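Local coordinates for chitin oligosaccahride binding protein NagB1 (Paenibacillus sp. FPU-7, PDB 7EHP) that binds chitin oligosaccharides such as N,N'-diacetylchitobiose as an extracellular solute-binding protein, probably delivering them to an ABC-type importer, at residues T2-H7 and P61-D66; D135-W140 and S266-G271; I356-V361 and D392-M397. All coordinates share one frame; numbering follows the deposited sequence. Where two conformers were deposited one is given.

Contact 1 (T2-H7 and P61-D66); sequences TVSLRH and PPKIFD
I64 O receives the N-H of R6 in the shortest polar bond of the pair, 2.7 Å from R6 N and nearly straight at 169°. The same oxygen also lies 3.4 Å from L5 CA in a CA-H...O contact. R6 in turn offers its carbonyl, and R6 O accepts D66 N at 2.9 Å, while S4 O accepts I64 N at 3.0 Å. The register is parallel, L5 beside I64 and R6 beside F65. This is parallel strand pairing of the Rossmann-like alpha/beta kind found in solute-binding proteins: strand 3-7 runs between 37-41 and 64-68, with helices 15-31 and 44-58 in the connections. Just before strand 64-66, K63 N is bound by a side chain: a chi1 of 43° sets S4 OG between the backbone N and the carbonyl carbon, where it accepts K63 N at 2.9 Å. P62 lies on the face that carries R6, its CG 3.5 Å above the centre of the guanidinium. The arginine chain is bent at chi2 and chi3, and salt bridges to E40 and E55 with a hydrogen bond to N47 hold its tip. Toward the other face, L5 CG meets I64 CG2 obliquely at 4.0 Å, beside Y286. A water links T2 O with K63 NZ. The D66 carboxylate is bonded to N284 and T8.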
loop_
_atom_site.group_PDB
_atom_site.type_symbol
_atom_site.label_atom_id
_atom_site.label_comp_id
_atom_site.label_asym_id
_atom_site.label_seq_id
_atom_site.Cartn_x
_atom_site.Cartn_y
_atom_site.Cartn_z
ATOM N N THR A 2 -16.504 -20.542 11.682
ATOM C CA THR A 2 -17.588 -20.094 12.551
ATOM C C THR A 2 -17.286 -18.706 13.127
ATOM O O THR A 2 -18.201 -17.910 13.326
ATOM C CB THR A 2 -17.841 -21.088 13.684
ATOM O OG1 THR A 2 -18.043 -22.390 13.122
ATOM C CG2 THR A 2 -19.078 -20.684 14.489
ATOM N N VAL A 3 -16.012 -18.412 13.391
ATOM C CA VAL A 3 -15.540 -17.032 13.528
ATOM C C VAL A 3 -14.734 -16.718 12.270
ATOM O O VAL A 3 -13.649 -17.279 12.062
ATOM C CB VAL A 3 -14.700 -16.819 14.790
ATOM C CG1 VAL A 3 -13.906 -15.523 14.673
ATOM C CG2 VAL A 3 -15.596 -16.772 16.030
ATOM N N SER A 4 -15.257 -15.824 11.431
ATOM C CA SER A 4 -14.672 -15.564 10.122
ATOM C C SER A 4 -13.515 -14.581 10.225
ATOM O O SER A 4 -13.588 -13.575 10.943
ATOM C CB SER A 4 -15.737 -15.025 9.168
ATOM O OG SER A 4 -16.549 -14.068 9.821
ATOM N N LEU A 5 -12.442 -14.878 9.498
ATOM C CA LEU A 5 -11.239 -14.050 9.477
ATOM C C LEU A 5 -10.937 -13.772 8.010
ATOM O O LEU A 5 -10.372 -14.625 7.325
ATOM C CB LEU A 5 -10.060 -14.736 10.165
ATOM C CG LEU A 5 -8.935 -13.806 10.658
ATOM C CD1 LEU A 5 -7.943 -14.530 11.577
ATOM C CD2 LEU A 5 -8.192 -13.122 9.532
ATOM N N ARG A 6 -11.293 -12.578 7.541
ATOM C CA ARG A 6 -11.089 -12.203 6.143
ATOM C C ARG A 6 -9.700 -11.591 5.964
ATOM O O ARG A 6 -9.344 -10.621 6.645
ATOM C CB ARG A 6 -12.167 -11.220 5.695
ATOM C CG ARG A 6 -11.838 -10.489 4.389
ATOM C CD ARG A 6 -12.149 -11.333 3.173
ATOM N NE ARG A 6 -13.489 -11.926 3.212
ATOM C CZ ARG A 6 -14.633 -11.269 3.024
ATOM N NH1 ARG A 6 -14.651 -9.962 2.762
ATOM N NH2 ARG A 6 -15.775 -11.932 3.090
ATOM N N HIS A 7 -8.921 -12.148 5.048
ATOM C CA HIS A 7 -7.579 -11.656 4.777
ATOM C C HIS A 7 -7.366 -11.618 3.269
ATOM O O HIS A 7 -8.131 -12.202 2.492
ATOM C CB HIS A 7 -6.529 -12.559 5.423
ATOM C CG HIS A 7 -6.481 -13.917 4.799
ATOM N ND1 HIS A 7 -5.718 -14.191 3.685
ATOM C CD2 HIS A 7 -7.161 -15.053 5.079
ATOM C CE1 HIS A 7 -5.902 -15.448 3.326
ATOM N NE2 HIS A 7 -6.770 -15.995 4.159
ATOM N N PRO A 61 -20.532 -7.952 7.675
ATOM C CA PRO A 61 -19.096 -8.113 7.406
ATOM C C PRO A 61 -18.553 -9.331 8.131
ATOM O O PRO A 61 -19.207 -9.858 9.045
ATOM C CB PRO A 61 -18.494 -6.823 7.976
ATOM C CG PRO A 61 -19.415 -6.502 9.114
ATOM C CD PRO A 61 -20.773 -6.787 8.548
ATOM N N PRO A 62 -17.352 -9.798 7.780
ATOM C CA PRO A 62 -16.736 -10.872 8.561
ATOM C C PRO A 62 -16.527 -10.405 9.991
ATOM O O PRO A 62 -16.692 -9.224 10.310
ATOM C CB PRO A 62 -15.404 -11.113 7.837
ATOM C CG PRO A 62 -15.646 -10.573 6.441
ATOM C CD PRO A 62 -16.442 -9.338 6.719
ATOM N N LYS A 63 -16.161 -11.342 10.873
ATOM C CA LYS A 63 -15.930 -10.934 12.262
ATOM C C LYS A 63 -14.582 -10.231 12.407
ATOM O O LYS A 63 -14.460 -9.259 13.160
ATOM C CB LYS A 63 -16.032 -12.148 13.194
ATOM C CG LYS A 63 -17.446 -12.794 13.247
ATOM C CD LYS A 63 -18.545 -11.722 13.359
ATOM C CE LYS A 63 -19.974 -12.283 13.333
ATOM N NZ LYS A 63 -20.215 -13.297 12.260
ATOM N N ILE A 64 -13.575 -10.686 11.668
ATOM C CA ILE A 64 -12.263 -10.056 11.605
ATOM C C ILE A 64 -11.932 -9.884 10.127
ATOM O O ILE A 64 -12.140 -10.814 9.342
ATOM C CB ILE A 64 -11.189 -10.920 12.307
ATOM C CG1 ILE A 64 -11.586 -11.232 13.756
ATOM C CG2 ILE A 64 -9.803 -10.261 12.222
ATOM C CD1 ILE A 64 -10.938 -12.503 14.297
ATOM N N PHE A 65 -11.429 -8.704 9.731
ATOM C CA PHE A 65 -11.296 -8.447 8.297
ATOM C C PHE A 65 -10.166 -7.480 7.983
ATOM O O PHE A 65 -9.955 -6.491 8.690
ATOM C CB PHE A 65 -12.591 -7.892 7.689
ATOM C CG PHE A 65 -13.309 -6.916 8.574
ATOM C CD1 PHE A 65 -12.954 -5.570 8.577
ATOM C CD2 PHE A 65 -14.345 -7.338 9.394
ATOM C CE1 PHE A 65 -13.623 -4.661 9.389
ATOM C CE2 PHE A 65 -15.013 -6.442 10.207
ATOM C CZ PHE A 65 -14.660 -5.112 10.210
ATOM N N ASP A 66 -9.462 -7.774 6.898
ATOM C CA ASP A 66 -8.483 -6.842 6.352
ATOM C C ASP A 66 -9.162 -5.502 6.078
ATOM O O ASP A 66 -10.131 -5.433 5.315
ATOM C CB ASP A 66 -7.888 -7.438 5.079
ATOM C CG ASP A 66 -6.728 -6.640 4.551
ATOM O OD1 ASP A 66 -6.909 -5.442 4.239
ATOM O OD2 ASP A 66 -5.624 -7.215 4.460
HETATM O O HOH W 1 -18.705 -15.703 12.144
#

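Contact 2 (D135-W140 and S266-G271); sequences DVPRRW and SFPDVG
W140 reaches across to D269, V270 and F267 through its CB and the six-membered ring of its indole. Its CB lies 3.9 Å from D269 O, the carbonyl that also takes W140 N in a weak hydrogen bond of 2.8 Å. From there CG stands anti to the backbone N (chi1 -177°), and the indole extends beside F267, the two side chains pointing the same way. CE3 touches V270 CG1 at 3.9 Å. Farther out, CZ3 meets F267 CZ at 4.1 Å, at the edge of the phenyl ring. R206 adds a cation-pi contact to the indole. Nearer the backbone, P268 is wedged against the opposing loop, with CG 3.4 Å from P137 O and CB 3.5 Å from R139 C. D269 N donates to R138 O at 3.0 Å from above the carbonyl plane. The long salt bridge between R138 and D269 is doubtful, because R138 was deposited in two conformers; D269 OD1 is held by G276 N. R139 occupies the N-cap of helix 140-152, and D142 accepts R139 N as in one half of a capping box. One backbone bridge, R139 to D269, ties this helix N-terminus to a loop of the solute-binding protein fold.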
loop_
_atom_site.group_PDB
_atom_site.type_symbol
_atom_site.label_atom_id
_atom_site.label_comp_id
_atom_site.label_asym_id
_atom_site.label_seq_id
_atom_site.Cartn_x
_atom_site.Cartn_y
_atom_site.Cartn_z
ATOM N N ASP A 135 24.827 5.669 -10.933
ATOM C CA ASP A 135 24.548 5.754 -9.510
ATOM C C ASP A 135 23.045 5.809 -9.282
ATOM O O ASP A 135 22.248 5.892 -10.220
ATOM C CB ASP A 135 25.187 6.999 -8.885
ATOM C CG ASP A 135 26.678 7.075 -9.097
ATOM O OD1 ASP A 135 27.319 6.024 -9.309
ATOM O OD2 ASP A 135 27.209 8.205 -9.032
ATOM N N VAL A 136 22.659 5.806 -8.007
ATOM C CA VAL A 136 21.248 5.982 -7.648
ATOM C C VAL A 136 20.798 7.371 -8.077
ATOM O O VAL A 136 21.476 8.366 -7.752
ATOM C CB VAL A 136 21.047 5.770 -6.134
ATOM C CG1 VAL A 136 19.706 6.334 -5.665
ATOM C CG2 VAL A 136 21.149 4.289 -5.816
ATOM N N PRO A 137 19.680 7.510 -8.799
ATOM C CA PRO A 137 19.275 8.833 -9.296
ATOM C C PRO A 137 18.567 9.607 -8.199
ATOM O O PRO A 137 17.597 9.129 -7.605
ATOM C CB PRO A 137 18.324 8.496 -10.452
ATOM C CG PRO A 137 17.649 7.210 -9.949
ATOM C CD PRO A 137 18.799 6.440 -9.317
ATOM N N ARG A 138 19.052 10.813 -7.924
ATOM C CA ARG A 138 18.463 11.624 -6.868
ATOM C C ARG A 138 17.558 12.731 -7.384
ATOM O O ARG A 138 16.796 13.300 -6.599
ATOM C CB ARG A 138 19.548 12.231 -5.974
ATOM C CG ARG A 138 19.834 11.377 -4.741
ATOM C CD ARG A 138 18.547 10.737 -4.157
ATOM N NE ARG A 138 17.938 11.512 -3.072
ATOM C CZ ARG A 138 17.054 12.495 -3.233
ATOM N NH1 ARG A 138 16.631 12.826 -4.437
ATOM N NH2 ARG A 138 16.578 13.140 -2.177
ATOM N N ARG A 139 17.584 13.035 -8.675
ATOM C CA ARG A 139 16.687 14.049 -9.210
ATOM C C ARG A 139 16.179 13.563 -10.560
ATOM O O ARG A 139 16.653 12.555 -11.083
ATOM C CB ARG A 139 17.385 15.406 -9.315
ATOM C CG ARG A 139 17.700 16.021 -7.967
ATOM C CD ARG A 139 17.961 17.509 -8.087
ATOM N NE ARG A 139 19.079 17.768 -8.985
ATOM C CZ ARG A 139 19.240 18.883 -9.689
ATOM N NH1 ARG A 139 18.372 19.882 -9.600
ATOM N NH2 ARG A 139 20.284 19.000 -10.486
ATOM N N TRP A 140 15.213 14.297 -11.131
ATOM C CA TRP A 140 14.544 13.845 -12.353
ATOM C C TRP A 140 15.533 13.612 -13.487
ATOM O O TRP A 140 15.484 12.576 -14.167
ATOM C CB TRP A 140 13.473 14.854 -12.782
ATOM C CG TRP A 140 12.698 14.416 -14.001
ATOM C CD1 TRP A 140 12.917 14.797 -15.302
ATOM C CD2 TRP A 140 11.594 13.508 -14.031
ATOM N NE1 TRP A 140 12.018 14.181 -16.130
ATOM C CE2 TRP A 140 11.190 13.388 -15.376
ATOM C CE3 TRP A 140 10.903 12.786 -13.049
ATOM C CZ2 TRP A 140 10.125 12.582 -15.764
ATOM C CZ3 TRP A 140 9.846 11.984 -13.435
ATOM C CH2 TRP A 140 9.462 11.894 -14.784
ATOM N N SER A 266 14.231 6.290 -2.345
ATOM C CA SER A 266 13.107 7.202 -2.506
ATOM C C SER A 266 13.106 7.786 -3.917
ATOM O O SER A 266 14.156 7.951 -4.547
ATOM C CB SER A 266 13.180 8.313 -1.462
ATOM O OG SER A 266 12.146 9.261 -1.653
ATOM N N PHE A 267 11.909 8.073 -4.423
ATOM C CA PHE A 267 11.766 8.542 -5.797
ATOM C C PHE A 267 12.535 9.845 -5.990
ATOM O O PHE A 267 12.493 10.716 -5.120
ATOM C CB PHE A 267 10.290 8.761 -6.136
ATOM C CG PHE A 267 10.041 8.960 -7.583
ATOM C CD1 PHE A 267 9.928 7.873 -8.437
ATOM C CD2 PHE A 267 9.972 10.248 -8.111
ATOM C CE1 PHE A 267 9.713 8.065 -9.804
ATOM C CE2 PHE A 267 9.766 10.457 -9.462
ATOM C CZ PHE A 267 9.645 9.369 -10.318
ATOM N N PRO A 268 13.227 10.019 -7.121
ATOM C CA PRO A 268 13.980 11.259 -7.348
ATOM C C PRO A 268 13.160 12.526 -7.119
ATOM O O PRO A 268 11.941 12.560 -7.324
ATOM C CB PRO A 268 14.415 11.136 -8.813
ATOM C CG PRO A 268 14.539 9.663 -9.022
ATOM C CD PRO A 268 13.405 9.064 -8.232
ATOM N N ASP A 269 13.847 13.573 -6.666
ATOM C CA ASP A 269 13.225 14.879 -6.562
ATOM C C ASP A 269 13.023 15.470 -7.955
ATOM O O ASP A 269 13.694 15.089 -8.913
ATOM C CB ASP A 269 14.087 15.800 -5.710
ATOM C CG ASP A 269 13.956 15.504 -4.232
ATOM O OD1 ASP A 269 12.996 14.789 -3.858
ATOM O OD2 ASP A 269 14.807 15.988 -3.452
ATOM N N VAL A 270 12.069 16.401 -8.064
ATOM C CA VAL A 270 11.734 17.024 -9.340
ATOM C C VAL A 270 11.737 18.548 -9.287
ATOM O O VAL A 270 11.441 19.190 -10.297
ATOM C CB VAL A 270 10.376 16.525 -9.883
ATOM C CG1 VAL A 270 10.305 14.994 -9.867
ATOM C CG2 VAL A 270 9.240 17.151 -9.113
ATOM N N GLY A 271 12.086 19.160 -8.161
ATOM C CA GLY A 271 12.041 20.603 -8.094
ATOM C C GLY A 271 10.610 21.078 -7.998
ATOM O O GLY A 271 10.149 21.898 -8.804
#

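Contact 3 (I356-V361 and D392-M397); sequences IVQAKV and DANRDM
Q358 turns toward A393, N394 and M397 through two torsions: CG is anti to the carbonyl carbon (chi1 -53°), and a chi2 of 93° then bends CD away from an extended course. M397 is bent at chi2, and its SD lies 3.5 Å from Q358 CG. The Q358 and N394 side chains cross at about a right angle, though their amide planes are only modestly inclined. Q358 NE2 donates to N394 OD1 at 3.1 Å and 167°, with the bond lying in the planes of both groups. A second, weak bond runs from Q358 NE2 to M397 SD at 3.5 Å. A393 packs alongside, its CB 3.5 Å from Q358 CD. The pair belongs to a C-terminal helical hairpin, in which Q358 at the N-cap of helix 359-373 faces the last turns of helix 379-396, a short connection joining the two at the other end. Between the helices V361 CG2 touches A393 CB at 3.7 Å, and V361 also packs on M386 and V389. Q390 donates to both Q358 OE1 and N394 OD1, so two donors grip the latter oxygen and neither amide can flip without losing bonds. N394 ND2 is tied to F188 O, which joins the hairpin to the end of helix 184-190; V189 of that helix touches Q358 as well.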
loop_
_atom_site.group_PDB
_atom_site.type_symbol
_atom_site.label_atom_id
_atom_site.label_comp_id
_atom_site.label_asym_id
_atom_site.label_seq_id
_atom_site.Cartn_x
_atom_site.Cartn_y
_atom_site.Cartn_z
ATOM N N ILE A 356 -7.277 9.258 1.768
ATOM C CA ILE A 356 -7.833 10.601 1.878
ATOM C C ILE A 356 -9.061 10.783 0.983
ATOM O O ILE A 356 -10.084 11.307 1.431
ATOM C CB ILE A 356 -6.757 11.672 1.579
ATOM C CG1 ILE A 356 -5.648 11.606 2.624
ATOM C CG2 ILE A 356 -7.383 13.077 1.585
ATOM C CD1 ILE A 356 -4.373 12.252 2.208
ATOM N N VAL A 357 -8.981 10.356 -0.291
ATOM C CA VAL A 357 -10.081 10.592 -1.230
ATOM C C VAL A 357 -11.179 9.546 -1.046
ATOM O O VAL A 357 -10.967 8.449 -0.521
ATOM C CB VAL A 357 -9.594 10.623 -2.700
ATOM C CG1 VAL A 357 -8.419 11.580 -2.854
ATOM C CG2 VAL A 357 -9.231 9.220 -3.190
ATOM N N GLN A 358 -12.378 9.902 -1.508
ATOM C CA GLN A 358 -13.519 8.995 -1.501
ATOM C C GLN A 358 -13.334 7.850 -2.511
ATOM O O GLN A 358 -12.604 7.969 -3.501
ATOM C CB GLN A 358 -14.794 9.781 -1.825
ATOM C CG GLN A 358 -15.020 11.009 -0.926
ATOM C CD GLN A 358 -14.473 12.327 -1.478
ATOM O OE1 GLN A 358 -13.443 12.365 -2.149
ATOM N NE2 GLN A 358 -15.157 13.424 -1.159
ATOM N N ALA A 359 -14.036 6.738 -2.260
ATOM C CA ALA A 359 -13.906 5.551 -3.107
ATOM C C ALA A 359 -14.179 5.865 -4.574
ATOM O O ALA A 359 -13.460 5.389 -5.460
ATOM C CB ALA A 359 -14.854 4.446 -2.634
ATOM N N LYS A 360 -15.216 6.658 -4.851
ATOM C CA LYS A 360 -15.566 6.955 -6.234
ATOM C C LYS A 360 -14.450 7.702 -6.943
ATOM O O LYS A 360 -14.235 7.499 -8.142
ATOM C CB LYS A 360 -16.849 7.776 -6.298
ATOM C CG LYS A 360 -17.554 7.706 -7.654
ATOM C CD LYS A 360 -18.305 6.389 -7.796
ATOM C CE LYS A 360 -18.538 5.998 -9.258
ATOM N NZ LYS A 360 -19.177 4.643 -9.342
ATOM N N VAL A 361 -13.734 8.562 -6.218
ATOM C CA VAL A 361 -12.623 9.306 -6.806
ATOM C C VAL A 361 -11.469 8.364 -7.120
ATOM O O VAL A 361 -10.881 8.420 -8.203
ATOM C CB VAL A 361 -12.188 10.441 -5.861
ATOM C CG1 VAL A 361 -10.883 11.069 -6.327
ATOM C CG2 VAL A 361 -13.291 11.484 -5.738
ATOM N N ASP A 392 -18.366 16.183 -7.271
ATOM C CA ASP A 392 -19.540 15.380 -6.931
ATOM C C ASP A 392 -19.348 14.650 -5.608
ATOM O O ASP A 392 -20.252 14.616 -4.767
ATOM C CB ASP A 392 -19.832 14.364 -8.038
ATOM C CG ASP A 392 -20.412 14.994 -9.287
ATOM O OD1 ASP A 392 -20.421 16.240 -9.387
ATOM O OD2 ASP A 392 -20.867 14.233 -10.167
ATOM N N ALA A 393 -18.177 14.032 -5.422
ATOM C CA ALA A 393 -17.882 13.328 -4.178
ATOM C C ALA A 393 -17.948 14.272 -2.985
ATOM O O ALA A 393 -18.547 13.943 -1.957
ATOM C CB ALA A 393 -16.507 12.659 -4.265
ATOM N N ASN A 394 -17.342 15.458 -3.113
ATOM C CA ASN A 394 -17.354 16.438 -2.029
ATOM C C ASN A 394 -18.773 16.846 -1.662
ATOM O O ASN A 394 -19.095 17.001 -0.474
ATOM C CB ASN A 394 -16.541 17.670 -2.420
ATOM C CG ASN A 394 -15.069 17.394 -2.447
ATOM O OD1 ASN A 394 -14.631 16.303 -2.087
ATOM N ND2 ASN A 394 -14.291 18.376 -2.863
ATOM N N ARG A 395 -19.635 17.026 -2.672
ATOM C CA ARG A 395 -21.034 17.347 -2.413
ATOM C C ARG A 395 -21.757 16.186 -1.730
ATOM O O ARG A 395 -22.588 16.406 -0.844
ATOM C CB ARG A 395 -21.716 17.725 -3.724
ATOM C CG ARG A 395 -23.179 18.115 -3.628
ATOM C CD ARG A 395 -23.583 18.938 -4.867
ATOM N NE ARG A 395 -22.800 18.586 -6.059
ATOM C CZ ARG A 395 -21.868 19.356 -6.631
ATOM N NH1 ARG A 395 -21.571 20.552 -6.129
ATOM N NH2 ARG A 395 -21.221 18.917 -7.710
ATOM N N ASP A 396 -21.439 14.945 -2.108
ATOM C CA ASP A 396 -22.135 13.773 -1.585
ATOM C C ASP A 396 -21.718 13.418 -0.157
ATOM O O ASP A 396 -22.375 12.581 0.479
ATOM C CB ASP A 396 -21.903 12.577 -2.514
ATOM C CG ASP A 396 -22.566 12.748 -3.893
ATOM O OD1 ASP A 396 -23.143 13.819 -4.189
ATOM O OD2 ASP A 396 -22.510 11.798 -4.700
ATOM N N MET A 397 -20.647 14.025 0.358
ATOM C CA MET A 397 -20.244 13.837 1.746
ATOM C C MET A 397 -21.306 14.354 2.723
ATOM O O MET A 397 -21.390 13.857 3.852
ATOM C CB MET A 397 -18.883 14.541 1.899
ATOM C CG MET A 397 -17.698 13.885 1.107
ATOM S SD MET A 397 -17.010 12.300 1.623
ATOM C CE MET A 397 -16.074 12.895 3.022
#

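Overall arrangement
The three contacts follow one another along the chain without touching. Contacts 1 and 2 lie on opposite sides of the chain's centre, their own centres 41 Å apart and nearest atoms about 25 Å apart. Contact 1 pairs parallel strands, whereas contact 2 joins two loops and contact 3 joins the start of one helix to the closing part of another. Contact 1 lies nearer the bound sugar than contact 3 does: the D66 side chain is about 6 Å from a NAG, that of V361 about 13 Å. Contact 3 has its centre 27 Å from that of contact 1 and 32 Å from that of contact 2, with nearest atoms about 14 Å and 17 Å apart respectively.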